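Local coordinates for Xaa-Pro dipeptidase (Lactobacillus brevis, PDB 3I7M), which probably acts, as a whole enzyme, as a manganese-dependent metallopeptidase of family M24B, this chain being its creatinase/prolidase N-terminal domain, at residues H101-K106 / F126-T131; P54-P59 / T69-P74; N83-I88 / E115-Q120; E7-W12 / L46-D51; Y22-K27 / G107-A112. All blocks are in the same frame, centred on the assembly; numbering follows the deposited sequence. Where two conformers were deposited one is given.

Interaction 1: residues H101-K106 / F126-T131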
# COMPACT_ATOMS: atom_id res chain seq x y z
N HIS A 101 -11.06 -9.31 -0.38
CA HIS A 101 -11.29 -8.06 0.31
C HIS A 101 -10.00 -7.29 0.45
O HIS A 101 -8.97 -7.86 0.84
CB HIS A 101 -11.97 -8.26 1.66
CG HIS A 101 -13.29 -8.91 1.54
ND1 HIS A 101 -14.45 -8.20 1.37
CD2 HIS A 101 -13.61 -10.21 1.42
CE1 HIS A 101 -15.46 -9.06 1.29
NE2 HIS A 101 -14.97 -10.28 1.28
N VAL A 102 -10.01 -6.02 0.03
CA VAL A 102 -8.88 -5.11 0.10
C VAL A 102 -9.25 -3.89 0.93
O VAL A 102 -10.32 -3.31 0.71
CB VAL A 102 -8.37 -4.67 -1.30
CG1 VAL A 102 -7.19 -3.76 -1.14
CG2 VAL A 102 -8.02 -5.89 -2.15
N ALA A 103 -8.46 -3.54 1.94
CA ALA A 103 -8.68 -2.35 2.72
C ALA A 103 -7.86 -1.21 2.14
O ALA A 103 -6.72 -1.42 1.69
CB ALA A 103 -8.24 -2.60 4.15
N ILE A 104 -8.48 -0.04 2.11
CA ILE A 104 -7.85 1.19 1.62
C ILE A 104 -8.14 2.33 2.63
O ILE A 104 -9.02 2.18 3.51
CB ILE A 104 -8.28 1.59 0.20
CG1 ILE A 104 -9.79 1.55 0.07
CG2 ILE A 104 -7.61 0.64 -0.81
CD1 ILE A 104 -10.30 2.24 -1.13
N GLU A 105 -7.49 3.46 2.49
CA GLU A 105 -7.71 4.65 3.27
C GLU A 105 -8.69 5.49 2.45
O GLU A 105 -8.34 6.39 1.67
CB GLU A 105 -6.40 5.42 3.46
CG GLU A 105 -5.43 4.58 4.27
CD GLU A 105 -4.16 5.33 4.55
OE1 GLU A 105 -3.22 5.27 3.71
OE2 GLU A 105 -4.07 5.95 5.63
N LYS A 106 -9.96 5.22 2.64
CA LYS A 106 -10.98 5.80 1.76
C LYS A 106 -11.13 7.28 1.90
O LYS A 106 -11.58 7.97 0.98
CB LYS A 106 -12.34 5.15 2.00
CG LYS A 106 -12.31 3.71 1.62
CD LYS A 106 -13.72 3.03 1.58
CE LYS A 106 -13.69 1.65 0.93
NZ LYS A 106 -15.11 1.00 0.90
N PHE A 126 -13.46 -3.82 -2.53
CA PHE A 126 -12.93 -2.72 -1.75
C PHE A 126 -14.01 -2.24 -0.79
O PHE A 126 -14.56 -1.15 -0.90
CB PHE A 126 -12.42 -1.59 -2.68
CG PHE A 126 -11.15 -1.91 -3.38
CD1 PHE A 126 -9.97 -1.41 -2.95
CD2 PHE A 126 -11.12 -2.75 -4.48
CE1 PHE A 126 -8.75 -1.66 -3.60
CE2 PHE A 126 -9.89 -3.05 -5.15
CZ PHE A 126 -8.72 -2.52 -4.67
N ASP A 127 -14.33 -3.10 0.17
CA ASP A 127 -15.42 -2.86 1.10
C ASP A 127 -14.90 -2.64 2.53
O ASP A 127 -15.64 -2.72 3.50
CB ASP A 127 -16.44 -4.00 1.01
CG ASP A 127 -15.89 -5.34 1.23
OD1 ASP A 127 -14.71 -5.57 1.52
OD2 ASP A 127 -16.79 -6.23 1.16
N LEU A 128 -13.62 -2.35 2.66
CA LEU A 128 -12.99 -2.13 3.95
C LEU A 128 -12.25 -0.77 3.99
O LEU A 128 -11.52 -0.43 3.05
CB LEU A 128 -11.96 -3.21 4.23
CG LEU A 128 -12.49 -4.61 4.53
CD1 LEU A 128 -11.34 -5.59 4.60
CD2 LEU A 128 -13.26 -4.68 5.83
N ASP A 129 -12.38 -0.03 5.08
CA ASP A 129 -11.82 1.30 5.25
C ASP A 129 -10.99 1.26 6.51
O ASP A 129 -11.49 1.01 7.58
CB ASP A 129 -12.94 2.34 5.33
CG ASP A 129 -12.44 3.75 5.24
OD1 ASP A 129 -11.22 3.96 5.14
OD2 ASP A 129 -13.30 4.65 5.23
N ILE A 130 -9.70 1.51 6.36
CA ILE A 130 -8.77 1.57 7.49
C ILE A 130 -8.56 2.99 8.00
O ILE A 130 -7.83 3.19 8.98
CB ILE A 130 -7.43 0.86 7.16
CG1 ILE A 130 -6.67 0.43 8.40
CG2 ILE A 130 -6.58 1.69 6.15
CD1 ILE A 130 -5.50 -0.48 8.12
N THR A 131 -9.31 3.96 7.44
CA THR A 131 -9.15 5.38 7.81
C THR A 131 -9.23 5.58 9.34
O THR A 131 -8.34 6.16 9.94
CB THR A 131 -10.19 6.23 7.10
OG1 THR A 131 -9.89 6.21 5.71
CG2 THR A 131 -10.12 7.73 7.62

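Interaction 2: residues P54-P59 / T69-P74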
# COMPACT_ATOMS: atom_id res chain seq x y z
N PRO A 54 5.41 -6.83 4.36
CA PRO A 54 4.89 -5.73 3.52
C PRO A 54 5.91 -5.30 2.48
O PRO A 54 7.05 -5.77 2.48
CB PRO A 54 4.69 -4.62 4.50
CG PRO A 54 5.86 -4.80 5.51
CD PRO A 54 5.98 -6.33 5.62
N PHE A 55 5.52 -4.36 1.63
CA PHE A 55 6.46 -3.71 0.74
C PHE A 55 6.00 -2.27 0.52
O PHE A 55 4.83 -1.91 0.71
CB PHE A 55 6.64 -4.43 -0.58
CG PHE A 55 5.46 -4.46 -1.48
CD1 PHE A 55 5.23 -3.47 -2.43
CD2 PHE A 55 4.60 -5.53 -1.44
CE1 PHE A 55 4.14 -3.52 -3.27
CE2 PHE A 55 3.52 -5.64 -2.29
CZ PHE A 55 3.29 -4.62 -3.24
N ILE A 56 6.92 -1.43 0.10
CA ILE A 56 6.63 -0.08 -0.36
C ILE A 56 6.82 -0.04 -1.87
O ILE A 56 7.75 -0.67 -2.43
CB ILE A 56 7.50 0.97 0.33
CG1 ILE A 56 7.05 1.05 1.75
CG2 ILE A 56 7.43 2.33 -0.34
CD1 ILE A 56 7.95 1.97 2.60
N PHE A 57 5.96 0.72 -2.56
CA PHE A 57 6.05 0.95 -4.00
C PHE A 57 6.13 2.44 -4.22
O PHE A 57 5.38 3.22 -3.61
CB PHE A 57 4.82 0.39 -4.71
CG PHE A 57 4.92 0.43 -6.16
CD1 PHE A 57 5.48 -0.63 -6.88
CD2 PHE A 57 4.45 1.53 -6.89
CE1 PHE A 57 5.60 -0.56 -8.28
CE2 PHE A 57 4.59 1.53 -8.29
CZ PHE A 57 5.17 0.48 -8.92
N ALA A 58 7.12 2.93 -4.99
CA ALA A 58 7.40 4.32 -5.09
C ALA A 58 7.99 4.69 -6.41
O ALA A 58 8.54 3.83 -7.08
CB ALA A 58 8.38 4.75 -3.99
N PRO A 59 8.00 5.98 -6.77
CA PRO A 59 8.80 6.41 -7.92
C PRO A 59 10.26 6.07 -7.70
O PRO A 59 10.76 6.15 -6.60
CB PRO A 59 8.53 7.89 -8.01
CG PRO A 59 7.20 8.12 -7.15
CD PRO A 59 7.30 7.10 -6.10
N THR A 69 15.47 5.33 5.47
CA THR A 69 14.72 5.38 6.73
C THR A 69 14.96 4.19 7.67
O THR A 69 14.50 4.18 8.81
CB THR A 69 13.20 5.39 6.53
OG1 THR A 69 12.72 4.15 5.92
CG2 THR A 69 12.71 6.64 5.81
N GLY A 70 15.58 3.14 7.15
CA GLY A 70 15.73 1.90 7.89
C GLY A 70 14.71 0.84 7.57
O GLY A 70 14.76 -0.27 8.11
N TRP A 71 13.80 1.15 6.65
CA TRP A 71 12.70 0.30 6.37
C TRP A 71 13.34 -1.00 5.95
O TRP A 71 14.20 -1.05 5.09
CB TRP A 71 11.90 0.99 5.21
CG TRP A 71 10.83 0.13 4.54
CD1 TRP A 71 11.00 -0.55 3.38
CD2 TRP A 71 9.52 -0.23 5.05
NE1 TRP A 71 9.84 -1.27 3.08
CE2 TRP A 71 8.92 -1.05 4.07
CE3 TRP A 71 8.77 0.12 6.18
CZ2 TRP A 71 7.64 -1.57 4.22
CZ3 TRP A 71 7.49 -0.42 6.31
CH2 TRP A 71 6.95 -1.24 5.34
N GLN A 72 12.88 -2.05 6.63
CA GLN A 72 13.50 -3.38 6.61
C GLN A 72 12.96 -4.29 5.52
O GLN A 72 13.36 -5.47 5.42
CB GLN A 72 13.29 -4.06 7.97
CG GLN A 72 12.85 -3.10 9.12
CD GLN A 72 11.49 -2.49 8.84
OE1 GLN A 72 11.12 -1.43 9.35
NE2 GLN A 72 10.75 -3.12 7.97
N PHE A 73 11.99 -3.78 4.74
CA PHE A 73 11.33 -4.62 3.79
C PHE A 73 11.53 -4.07 2.39
O PHE A 73 12.19 -2.99 2.25
CB PHE A 73 9.86 -4.68 4.17
CG PHE A 73 9.60 -5.10 5.63
CD1 PHE A 73 9.79 -6.42 6.00
CD2 PHE A 73 9.16 -4.20 6.57
CE1 PHE A 73 9.57 -6.84 7.29
CE2 PHE A 73 8.90 -4.59 7.89
CZ PHE A 73 9.11 -5.93 8.25
N PRO A 74 11.06 -4.81 1.37
CA PRO A 74 11.30 -4.33 0.01
C PRO A 74 10.72 -2.94 -0.33
O PRO A 74 9.70 -2.50 0.24
CB PRO A 74 10.75 -5.40 -0.85
CG PRO A 74 10.85 -6.62 -0.01
CD PRO A 74 10.52 -6.17 1.34

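Interaction 3: residues N83-I88 / E115-Q120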
# COMPACT_ATOMS: atom_id res chain seq x y z
N ASN A 83 3.75 1.42 -16.03
CA ASN A 83 2.40 1.36 -15.46
C ASN A 83 2.49 0.94 -13.97
O ASN A 83 2.73 -0.22 -13.67
CB ASN A 83 1.51 0.37 -16.23
CG ASN A 83 0.03 0.32 -15.71
OD1 ASN A 83 -0.26 0.59 -14.55
ND2 ASN A 83 -0.89 0.01 -16.59
N PRO A 84 2.31 1.88 -13.04
CA PRO A 84 2.52 1.54 -11.64
C PRO A 84 1.50 0.54 -11.12
O PRO A 84 1.81 -0.25 -10.27
CB PRO A 84 2.45 2.89 -10.92
CG PRO A 84 1.52 3.72 -11.79
CD PRO A 84 1.89 3.29 -13.22
N TRP A 85 0.27 0.57 -11.65
CA TRP A 85 -0.75 -0.30 -11.17
C TRP A 85 -0.48 -1.77 -11.52
O TRP A 85 -0.68 -2.65 -10.69
CB TRP A 85 -2.15 0.15 -11.67
CG TRP A 85 -2.38 1.60 -11.37
CD1 TRP A 85 -2.39 2.63 -12.24
CD2 TRP A 85 -2.48 2.16 -10.05
NE1 TRP A 85 -2.53 3.82 -11.52
CE2 TRP A 85 -2.61 3.53 -10.19
CE3 TRP A 85 -2.50 1.62 -8.77
CZ2 TRP A 85 -2.75 4.40 -9.04
CZ3 TRP A 85 -2.64 2.47 -7.69
CH2 TRP A 85 -2.74 3.83 -7.85
N ALA A 86 -0.01 -1.97 -12.75
CA ALA A 86 0.36 -3.31 -13.18
C ALA A 86 1.53 -3.82 -12.39
O ALA A 86 1.54 -4.96 -11.99
CB ALA A 86 0.66 -3.36 -14.64
N MSE A 87 2.47 -2.93 -12.10
CA MSE A 87 3.64 -3.34 -11.34
C MSE A 87 3.32 -3.65 -9.89
O MSE A 87 3.82 -4.59 -9.34
CB MSE A 87 4.68 -2.29 -11.44
CG MSE A 87 5.26 -2.24 -12.82
SE MSE A 87 6.43 -0.78 -13.04
CE MSE A 87 7.90 -1.29 -11.88
N ILE A 88 2.44 -2.88 -9.25
CA ILE A 88 2.00 -3.19 -7.91
C ILE A 88 1.31 -4.52 -7.91
O ILE A 88 1.52 -5.35 -7.03
CB ILE A 88 1.00 -2.12 -7.37
CG1 ILE A 88 1.75 -0.83 -7.02
CG2 ILE A 88 0.25 -2.62 -6.12
CD1 ILE A 88 0.87 0.38 -6.98
N GLU A 115 -9.88 2.41 -8.59
CA GLU A 115 -10.32 1.65 -9.77
C GLU A 115 -9.15 1.13 -10.55
O GLU A 115 -9.23 0.03 -11.13
CB GLU A 115 -11.31 2.50 -10.63
CG GLU A 115 -12.59 2.76 -9.93
CD GLU A 115 -13.65 3.62 -10.68
OE1 GLU A 115 -13.30 4.20 -11.69
OE2 GLU A 115 -14.79 3.60 -10.18
N ALA A 116 -8.10 1.92 -10.70
CA ALA A 116 -6.93 1.46 -11.47
C ALA A 116 -6.29 0.26 -10.82
O ALA A 116 -5.84 -0.70 -11.45
CB ALA A 116 -5.91 2.55 -11.62
N LEU A 117 -6.20 0.27 -9.53
CA LEU A 117 -5.71 -0.87 -8.74
C LEU A 117 -6.63 -2.06 -8.90
O LEU A 117 -6.18 -3.19 -9.23
CB LEU A 117 -5.52 -0.47 -7.28
CG LEU A 117 -4.95 -1.51 -6.31
CD1 LEU A 117 -3.52 -1.91 -6.66
CD2 LEU A 117 -5.05 -1.07 -4.86
N ALA A 118 -7.95 -1.86 -8.72
CA ALA A 118 -8.90 -2.94 -8.80
C ALA A 118 -8.86 -3.64 -10.18
O ALA A 118 -9.08 -4.86 -10.27
CB ALA A 118 -10.29 -2.45 -8.48
N ALA A 119 -8.69 -2.86 -11.24
CA ALA A 119 -8.67 -3.40 -12.62
C ALA A 119 -7.60 -4.42 -12.83
O ALA A 119 -7.72 -5.23 -13.75
CB ALA A 119 -8.53 -2.27 -13.63
N GLN A 120 -6.58 -4.46 -12.01
CA GLN A 120 -5.46 -5.38 -12.22
C GLN A 120 -5.69 -6.75 -11.61
O GLN A 120 -4.88 -7.64 -11.84
CB GLN A 120 -4.21 -4.75 -11.63
CG GLN A 120 -3.82 -3.52 -12.35
CD GLN A 120 -3.26 -3.76 -13.77
OE1 GLN A 120 -2.57 -4.76 -14.01
NE2 GLN A 120 -3.60 -2.90 -14.70

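Interaction 4: residues E7-W12 / L46-D51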
# COMPACT_ATOMS: atom_id res chain seq x y z
N GLU A 7 3.07 -4.50 12.60
CA GLU A 7 2.35 -5.71 13.08
C GLU A 7 0.90 -5.41 13.52
O GLU A 7 -0.00 -6.23 13.32
CB GLU A 7 3.15 -6.48 14.17
CG GLU A 7 4.51 -6.93 13.69
CD GLU A 7 5.46 -7.40 14.81
OE1 GLU A 7 5.41 -6.89 15.95
OE2 GLU A 7 6.30 -8.26 14.49
N GLN A 8 0.64 -4.24 14.11
CA GLN A 8 -0.69 -3.84 14.40
C GLN A 8 -1.57 -3.76 13.15
O GLN A 8 -2.72 -4.20 13.17
CB GLN A 8 -0.72 -2.48 15.12
CG GLN A 8 -0.16 -2.51 16.57
CD GLN A 8 -0.14 -1.10 17.17
OE1 GLN A 8 -1.17 -0.49 17.37
NE2 GLN A 8 1.05 -0.59 17.45
N ILE A 9 -1.01 -3.20 12.07
CA ILE A 9 -1.78 -3.16 10.81
C ILE A 9 -1.99 -4.52 10.22
O ILE A 9 -3.06 -4.81 9.69
CB ILE A 9 -1.13 -2.20 9.81
CG1 ILE A 9 -1.17 -0.79 10.39
CG2 ILE A 9 -1.93 -2.10 8.50
CD1 ILE A 9 -0.24 0.19 9.76
N GLN A 10 -0.96 -5.35 10.29
CA GLN A 10 -1.11 -6.70 9.80
C GLN A 10 -2.21 -7.42 10.56
O GLN A 10 -3.04 -8.11 9.98
CB GLN A 10 0.23 -7.43 9.92
CG GLN A 10 0.11 -8.88 9.64
CD GLN A 10 1.48 -9.49 9.56
OE1 GLN A 10 2.12 -9.74 10.59
NE2 GLN A 10 1.98 -9.68 8.34
N GLN A 11 -2.22 -7.22 11.87
CA GLN A 11 -3.22 -7.88 12.70
C GLN A 11 -4.64 -7.44 12.34
O GLN A 11 -5.59 -8.23 12.24
CB GLN A 11 -2.90 -7.62 14.19
CG GLN A 11 -3.87 -8.27 15.15
CD GLN A 11 -3.68 -7.78 16.57
OE1 GLN A 11 -4.35 -6.84 17.02
NE2 GLN A 11 -2.78 -8.43 17.29
N TRP A 12 -4.78 -6.13 12.14
CA TRP A 12 -6.06 -5.53 11.77
C TRP A 12 -6.53 -6.13 10.46
O TRP A 12 -7.69 -6.48 10.29
CB TRP A 12 -5.94 -3.98 11.69
CG TRP A 12 -7.20 -3.27 11.35
CD1 TRP A 12 -8.08 -2.71 12.20
CD2 TRP A 12 -7.77 -3.07 10.01
NE1 TRP A 12 -9.13 -2.13 11.51
CE2 TRP A 12 -8.96 -2.36 10.17
CE3 TRP A 12 -7.33 -3.37 8.72
CZ2 TRP A 12 -9.76 -1.99 9.08
CZ3 TRP A 12 -8.12 -3.05 7.67
CH2 TRP A 12 -9.35 -2.37 7.84
N LEU A 46 2.16 1.77 0.44
CA LEU A 46 2.69 0.80 1.40
C LEU A 46 1.66 -0.32 1.51
O LEU A 46 0.50 -0.04 1.86
CB LEU A 46 3.02 1.45 2.73
CG LEU A 46 3.91 0.67 3.69
CD1 LEU A 46 4.47 1.62 4.76
CD2 LEU A 46 3.10 -0.44 4.28
N VAL A 47 2.02 -1.53 1.13
CA VAL A 47 1.10 -2.67 1.06
C VAL A 47 1.40 -3.62 2.17
O VAL A 47 2.53 -4.03 2.37
CB VAL A 47 1.20 -3.38 -0.27
CG1 VAL A 47 0.28 -4.62 -0.32
CG2 VAL A 47 0.92 -2.34 -1.39
N VAL A 48 0.36 -3.92 2.94
CA VAL A 48 0.50 -4.74 4.14
C VAL A 48 -0.40 -6.01 3.96
O VAL A 48 -1.52 -5.96 3.42
CB VAL A 48 -0.00 -4.00 5.38
CG1 VAL A 48 0.05 -4.87 6.72
CG2 VAL A 48 0.76 -2.69 5.59
N PHE A 49 0.14 -7.17 4.36
CA PHE A 49 -0.56 -8.43 4.25
C PHE A 49 -0.82 -8.97 5.62
O PHE A 49 -0.13 -8.63 6.58
CB PHE A 49 0.30 -9.45 3.46
CG PHE A 49 0.59 -9.01 2.05
CD1 PHE A 49 -0.36 -9.19 1.06
CD2 PHE A 49 1.78 -8.39 1.73
CE1 PHE A 49 -0.14 -8.79 -0.25
CE2 PHE A 49 2.04 -7.97 0.41
CZ PHE A 49 1.06 -8.15 -0.59
N PRO A 50 -1.78 -9.88 5.69
CA PRO A 50 -2.12 -10.40 7.02
C PRO A 50 -1.12 -11.39 7.56
O PRO A 50 -1.05 -11.60 8.81
CB PRO A 50 -3.43 -11.12 6.79
CG PRO A 50 -3.53 -11.43 5.35
CD PRO A 50 -2.75 -10.25 4.67
N ASP A 51 -0.35 -11.99 6.67
CA ASP A 51 0.46 -13.15 7.05
C ASP A 51 1.83 -13.22 6.37
O ASP A 51 2.49 -14.28 6.34
CB ASP A 51 -0.37 -14.40 6.76
CG ASP A 51 -0.67 -14.56 5.29
OD1 ASP A 51 -0.39 -13.59 4.49
OD2 ASP A 51 -1.25 -15.63 4.94
O HOH W 1 -1.95 -10.95 11.60

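Interaction 5: residues Y22-K27 / G107-A112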
# COMPACT_ATOMS: atom_id res chain seq x y z
N TYR A 22 -3.92 -1.57 1.42
CA TYR A 22 -3.17 -0.68 0.51
C TYR A 22 -3.19 0.69 1.14
O TYR A 22 -4.27 1.33 1.19
CB TYR A 22 -3.85 -0.71 -0.85
CG TYR A 22 -3.17 0.19 -1.85
CD1 TYR A 22 -2.17 -0.32 -2.67
CD2 TYR A 22 -3.62 1.45 -2.09
CE1 TYR A 22 -1.53 0.52 -3.57
CE2 TYR A 22 -2.97 2.31 -3.02
CZ TYR A 22 -1.97 1.78 -3.76
OH TYR A 22 -1.30 2.62 -4.66
N LEU A 23 -2.05 1.18 1.65
CA LEU A 23 -1.93 2.50 2.30
C LEU A 23 -1.36 3.49 1.28
O LEU A 23 -0.33 3.18 0.62
CB LEU A 23 -1.01 2.38 3.48
CG LEU A 23 -1.54 1.46 4.58
CD1 LEU A 23 -0.47 1.41 5.68
CD2 LEU A 23 -2.91 1.82 5.12
N SER A 24 -2.07 4.60 1.14
CA SER A 24 -1.74 5.65 0.15
C SER A 24 -1.58 7.02 0.75
O SER A 24 -1.18 7.96 0.01
CB SER A 24 -2.85 5.67 -0.91
OG SER A 24 -4.13 5.89 -0.29
N ASN A 25 -2.00 7.24 2.00
CA ASN A 25 -1.98 8.58 2.59
C ASN A 25 -0.53 8.91 2.94
O ASN A 25 0.04 8.20 3.73
CB ASN A 25 -2.93 8.63 3.80
CG ASN A 25 -3.07 9.97 4.41
OD1 ASN A 25 -2.31 10.92 4.11
ND2 ASN A 25 -4.06 10.10 5.25
N PRO A 26 0.03 9.98 2.34
CA PRO A 26 1.44 10.26 2.68
C PRO A 26 1.63 10.45 4.19
O PRO A 26 2.71 10.15 4.69
CB PRO A 26 1.75 11.54 1.94
CG PRO A 26 0.69 11.68 0.87
CD PRO A 26 -0.51 10.90 1.32
N LYS A 27 0.65 10.98 4.89
CA LYS A 27 0.76 11.14 6.38
C LYS A 27 0.84 9.80 7.06
O LYS A 27 1.57 9.63 8.04
CB LYS A 27 -0.41 11.92 6.92
CG LYS A 27 -0.51 13.40 6.45
CD LYS A 27 0.51 14.34 7.12
CE LYS A 27 0.48 15.76 6.48
NZ LYS A 27 1.57 16.71 6.98
N GLY A 107 -10.79 7.87 3.04
CA GLY A 107 -10.86 9.31 3.18
C GLY A 107 -9.89 10.07 2.34
O GLY A 107 -10.10 11.27 2.05
N GLN A 108 -8.83 9.43 1.89
CA GLN A 108 -7.76 10.05 1.11
C GLN A 108 -7.69 9.52 -0.32
O GLN A 108 -7.35 10.32 -1.21
CB GLN A 108 -6.40 9.90 1.85
CG GLN A 108 -5.21 10.51 1.10
CD GLN A 108 -4.57 9.63 0.09
OE1 GLN A 108 -3.79 10.13 -0.79
NE2 GLN A 108 -4.73 8.40 0.26
N LEU A 109 -7.88 8.24 -0.57
CA LEU A 109 -7.59 7.65 -1.88
C LEU A 109 -8.62 8.13 -2.89
O LEU A 109 -9.84 8.03 -2.64
CB LEU A 109 -7.55 6.14 -1.77
CG LEU A 109 -7.10 5.43 -3.04
CD1 LEU A 109 -5.70 5.83 -3.45
CD2 LEU A 109 -7.24 3.92 -2.90
N GLN A 110 -8.17 8.58 -4.04
CA GLN A 110 -9.04 9.02 -5.10
C GLN A 110 -9.67 7.83 -5.81
O GLN A 110 -9.07 6.80 -5.95
CB GLN A 110 -8.25 9.84 -6.07
CG GLN A 110 -7.57 11.03 -5.44
CD GLN A 110 -6.13 10.76 -5.12
OE1 GLN A 110 -5.73 9.72 -4.72
NE2 GLN A 110 -5.31 11.80 -5.32
N VAL A 111 -10.93 8.00 -6.22
CA VAL A 111 -11.69 6.94 -6.88
C VAL A 111 -10.89 6.35 -8.04
O VAL A 111 -10.89 5.14 -8.25
CB VAL A 111 -13.06 7.42 -7.31
CG1 VAL A 111 -13.77 6.36 -8.13
CG2 VAL A 111 -14.01 7.73 -6.12
N ALA A 112 -10.28 7.22 -8.89
CA ALA A 112 -9.63 6.72 -10.09
C ALA A 112 -8.50 5.76 -9.73
O ALA A 112 -8.18 4.81 -10.48
CB ALA A 112 -9.07 7.85 -10.93

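Interaction 1: residues H101-K106 / F126-T131
H101 meets D127 at one end of a parallel strand pair, and K106 meets D129 at the other. The H101 ring and the D127 carboxylate lie 9° from coplanar, and ND1 of H101 donates to the syn lone pair of OD1 of D127 at 2.6 Å, a nearly straight bond. Between the ends, the backbone carries the register: I104 N donates to L128 O at 3.2 Å, and I130 N to I104 O at 3.0 Å. CB of V102 lies over one face of the F126 ring, toward its rim, 4.0 Å from the centroid, while CG2 of I104 reaches the ring edge in plane. Beyond the strand, K106 runs extended past D129, and its NZ donates to F126 O at 2.9 Å. D129 has CG anti to its backbone N (chi1 -169°), beside the carbonyl carbon. Its OD1 accepts from K106 N at 3.1 Å, met from above the carboxylate plane, and also from N and OG1 of T131, capping the helix that begins there. Further out, F126 packs on M114, L117 and A118 of the helix that crosses between the strands, which makes this a beta-alpha-beta unit at the sheet margin. Three donors on one carboxylate oxygen would probably favour the ionised form of D129, and they tie the chain just past strand 101-104 to the start of helix 131-136.

Interaction 2: residues P54-P59 / T69-P74
W71 can be followed from CB, beyond which CG stands anti to the backbone N (chi1 168°). The indole then meets the side chain of I56: its five-membered ring receives CD1 of I56 over one face, 3.6 Å from the centroid and 14° off the normal, and CG1 of I56 lies 3.6 Å from CZ2 of W71. On the pyrrole side, NE1 of W71 donates in its ring plane to P74 O at 3.1 Å. At the far rim, CH2 of W71 meets CG of P54 at 3.7 Å. P54 in turn lays CD over the centre of the F73 ring, 3.7 Å from the centroid. The same P74 O accepts from I56 N at 3.0 Å, the two donors arriving from opposite faces of the carbonyl plane. An alanine in place of W71 would probably open a gap over I56 and leave P74 O with one of these two donors. The chemistry is thus mainly CH-pi packing, with one doubly gripped carbonyl fixing the approach to strand 75-78 beside strand 55-59.

Interaction 3: residues N83-I88 / E115-Q120
W85 lays one face of its indole against A116, whose CB sits 3.5 Å from the centroid of the five-membered ring and only 6° off its normal. The methyl group is therefore almost directly above that ring. P84 CG lies over the opposite face, toward the rim, which sandwiches the indole between its own helix and the next. L117 crosses W85 at about a right angle, and its CB comes within 4.0 Å of CE3 of W85. It also crosses I88 at about a right angle, with CD1 meeting CG2 of I88 at 3.9 Å. The side chain of Q120 lies against the backbone of W85 and A86, and a bend at its second torsion (chi2 -71°) turns CD toward A86. OE1 of Q120 is 3.4 Å from CA of A86, and CG of Q120 is 3.7 Å from the carbonyl O of W85. No hydrogen bond joins the two segments. N83 is the N-cap of helix 84-94, its OD1 accepting from A86 N at 3.1 Å. The start of helix 84-94 and the end of helix 111-118 pack against each other on one face of the sheet, where W85, I88 and L117 all touch Y22 of strand 20-23 and L117 also reaches F126 of strand 125-129.

Interaction 4: residues E7-W12 / L46-D51
Q10 starts with CG anti to its backbone N (chi1 171°) and continues with CD also anti (chi2 171°), an extended course that carries the amide from helix 5-15 to the chain leaving strand 45-48. There NE2 of Q10 donates to F49 O at 2.9 Å. The acceptor lies 3° from the plane of the Q10 amide, whereas the donor stands above the carbonyl plane of F49. Q10 was modelled in two conformers, and this bond belongs to the one described, so it may not be made all the time. V48 makes the apolar part: its CG1 meets CG2 of I9 at 3.8 Å and backbone N of Q10 at 3.7 Å. A water extends the polar rim, donating to P50 O at 3.0 Å and, weakly, to Q10 O. I9 also touches L32 and V48 touches L6, which places the contact where the N-terminal helix covers one face of the sheet. Its chemistry is therefore graded, from apolar packing at I9 and V48 to a single side-chain-to-backbone hydrogen bond and a water that bridges P50 O and, weakly, Q10 O.

Interaction 5: residues Y22-K27 / G107-A112
The link between S24 and Q108 is a near-surface contact of two connecting loops in the creatinase/prolidase N-terminal domain, a mixed sheet flanked by helices. One loop joins strand 20-23 to helix 26-33, and the other is the first connection of the beta-alpha-beta unit made by strand 101-104, helix 111-118 and strand 125-129. Q108 carries most of it, donating from NE2 to OG of S24. Its chain bends at chi2 (-86°), placing CD 3.7 Å from CA of N25, and the side chains of Q108 and N25 cross obliquely. L109 packs its CD1 methyl against the S24 hydroxyl, 3.5 Å from OG, and makes a looser apolar contact between its CD2 and CD2 of Y22. The S24 loop is also held by E105, whose OE1 accepts from the backbone N of both S24 and N25. N25 is the N-cap of helix 26-33, its OD1 accepting from K27 N at 3.1 Å. An alanine in place of Q108 would probably leave S24 OG without the NE2 donor and open a gap beside N25. The hydrogen bond from NE2 of Q108 to OG of S24 is 2.6 Å long but bent to 132° at the hydrogen, with OG 6° from the amide plane.

All five contacts surround one mixed sheet. Interaction 2 is the buried one, built on aromatic and proline packing. Interactions 1, 3 and 4 are partly buried, while interaction 5 lies near the surface and depends on a single side-chain hydrogen bond. Interaction 1 is the richest in polar bonds and pairs two sheet strands, whereas interaction 3 joins two helices without any hydrogen bond. Interactions 3 and 5 share helix 111-118 and meet at Y22. Interaction 5 also meets interaction 1 through E105, and W12, on the helix used by interaction 4, packs against A103 and I130 of interaction 1. Interactions 1 and 2 do not touch, their centres being about 21 Å apart.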